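Local coordinates for PipY (Synechococcus elongatus, PDB 5NLC), which binds pyridoxal 5'-phosphate and, as a YggS/PROSC family member, is probably involved in homeostasis of this vitamin B6 cofactor, at residues Thr164-Ala169 / Leu200-Glu204. Residues are numbered along the deposited sequence.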
loop_
_atom_site.group_PDB
_atom_site.type_symbol
_atom_site.label_atom_id
_atom_site.label_comp_id
_atom_site.label_asym_id
_atom_site.label_seq_id
_atom_site.Cartn_x
_atom_site.Cartn_y
_atom_site.Cartn_z
ATOM N N THR A 164 10.516 -15.348 4.240
ATOM C CA THR A 164 9.875 -14.281 3.495
ATOM C C THR A 164 9.295 -14.758 2.170
ATOM O O THR A 164 8.168 -14.400 1.792
ATOM C CB THR A 164 10.849 -13.112 3.266
ATOM O OG1 THR A 164 11.286 -12.678 4.551
ATOM C CG2 THR A 164 10.180 -12.012 2.468
ATOM N N GLN A 165 10.051 -15.510 1.439
ATOM C CA GLN A 165 9.532 -16.112 0.195
ATOM C C GLN A 165 8.238 -16.884 0.452
ATOM O O GLN A 165 7.234 -16.716 -0.276
ATOM C CB GLN A 165 10.569 -17.084 -0.380
ATOM C CG GLN A 165 10.042 -17.688 -1.678
ATOM C CD GLN A 165 10.946 -18.700 -2.205
ATOM O OE1 GLN A 165 11.127 -19.747 -1.546
ATOM N NE2 GLN A 165 11.560 -18.439 -3.399
ATOM N N ALA A 166 8.260 -17.696 1.475
ATOM C CA ALA A 166 7.109 -18.539 1.806
ATOM C C ALA A 166 5.913 -17.652 2.184
ATOM O O ALA A 166 4.748 -17.920 1.785
ATOM C CB ALA A 166 7.456 -19.560 2.883
ATOM N N LEU A 167 6.191 -16.570 2.901
ATOM C CA LEU A 167 5.146 -15.631 3.309
ATOM C C LEU A 167 4.462 -14.968 2.138
ATOM O O LEU A 167 3.217 -14.896 2.166
ATOM C CB LEU A 167 5.677 -14.564 4.308
ATOM C CG LEU A 167 4.711 -13.435 4.696
ATOM C CD1 LEU A 167 3.585 -13.874 5.620
ATOM C CD2 LEU A 167 5.511 -12.344 5.354
ATOM N N PHE A 168 5.266 -14.487 1.155
ATOM C CA PHE A 168 4.744 -13.812 0.010
ATOM C C PHE A 168 3.936 -14.762 -0.873
ATOM O O PHE A 168 2.889 -14.373 -1.422
ATOM C CB PHE A 168 5.821 -13.093 -0.763
ATOM C CG PHE A 168 6.458 -11.913 -0.016
ATOM C CD1 PHE A 168 5.784 -11.169 0.953
ATOM C CD2 PHE A 168 7.741 -11.532 -0.390
ATOM C CE1 PHE A 168 6.419 -10.063 1.549
ATOM C CE2 PHE A 168 8.369 -10.466 0.176
ATOM C CZ PHE A 168 7.696 -9.726 1.169
ATOM N N ALA A 169 4.357 -16.023 -0.910
ATOM C CA ALA A 169 3.592 -17.053 -1.641
ATOM C C ALA A 169 2.249 -17.341 -0.974
ATOM O O ALA A 169 1.204 -17.482 -1.634
ATOM C CB ALA A 169 4.452 -18.315 -1.763
ATOM N N LEU A 200 11.941 -10.781 -3.926
ATOM C CA LEU A 200 11.200 -11.993 -3.516
ATOM C C LEU A 200 9.702 -11.755 -3.744
ATOM O O LEU A 200 8.962 -12.669 -4.190
ATOM C CB LEU A 200 11.425 -12.341 -2.072
ATOM C CG LEU A 200 12.864 -12.644 -1.659
ATOM C CD1 LEU A 200 12.910 -12.916 -0.159
ATOM C CD2 LEU A 200 13.467 -13.769 -2.432
ATOM N N ALA A 201 9.268 -10.516 -3.469
ATOM C CA ALA A 201 7.847 -10.156 -3.592
ATOM C C ALA A 201 7.405 -10.217 -5.033
ATOM O O ALA A 201 6.376 -10.839 -5.341
ATOM C CB ALA A 201 7.623 -8.783 -3.015
ATOM N N VAL A 202 8.203 -9.649 -5.933
ATOM C CA VAL A 202 7.897 -9.638 -7.343
ATOM C C VAL A 202 7.798 -11.075 -7.870
ATOM O O VAL A 202 6.853 -11.407 -8.584
ATOM C CB VAL A 202 8.933 -8.837 -8.133
ATOM C CG1 VAL A 202 8.831 -9.078 -9.633
ATOM C CG2 VAL A 202 8.882 -7.379 -7.784
ATOM N N ALA A 203 8.739 -11.942 -7.483
ATOM C CA ALA A 203 8.703 -13.323 -7.970
ATOM C C ALA A 203 7.438 -14.045 -7.450
ATOM O O ALA A 203 7.024 -15.007 -8.050
ATOM C CB ALA A 203 9.963 -14.087 -7.528
ATOM N N GLU A 204 6.858 -13.602 -6.328
ATOM C CA GLU A 204 5.662 -14.211 -5.811
ATOM C C GLU A 204 4.373 -13.451 -6.151
ATOM O O GLU A 204 3.312 -13.776 -5.604
ATOM C CB GLU A 204 5.762 -14.413 -4.333
ATOM C CG GLU A 204 6.902 -15.280 -3.883
ATOM C CD GLU A 204 6.879 -16.689 -4.431
ATOM O OE1 GLU A 204 5.784 -17.199 -4.709
ATOM O OE2 GLU A 204 7.981 -17.246 -4.635
#
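Two helical segments run side by side in the same direction, so that the CA atoms of Gln165 and Leu200 lie 5.8 Å apart and, one turn on, those of Ala169 and Glu204 5.5 Å. Residues 164-169 are helical throughout, whereas Glu204 is the first residue beyond helix 198-203 to leave helical backbone angles. The segments bury 347 Å² between them. Phe168 projects toward 200-204 and its ring lies obliquely on the backbone of Leu200 and Ala201, CD2 3.5 Å from Ala201 CA and CE2 3.7 Å from Ala201 CB; the small alanine lets the ring approach the backbone. Leu200 extends the apolar patch, its CD1 lying 3.9 Å from Thr164 CG2. At the other end, Glu204 CB packs 3.8 Å from Phe168 CB, while its carboxylate lies along the flank of helix 161-181, OE1 3.4 Å from Ala169 CB and OE2 3.6 Å from Gln165 CG. That carboxylate forms a salt bridge with Arg172, tying the end of the short helix to the long one. In this modified TIM barrel, the contact joins successive outer helices: helix 161-181 links strands 147-152 and 189-191, and helix 198-203 precedes strand 208-211, whose Arg210 binds pyridoxal 5'-phosphate, absent from this model.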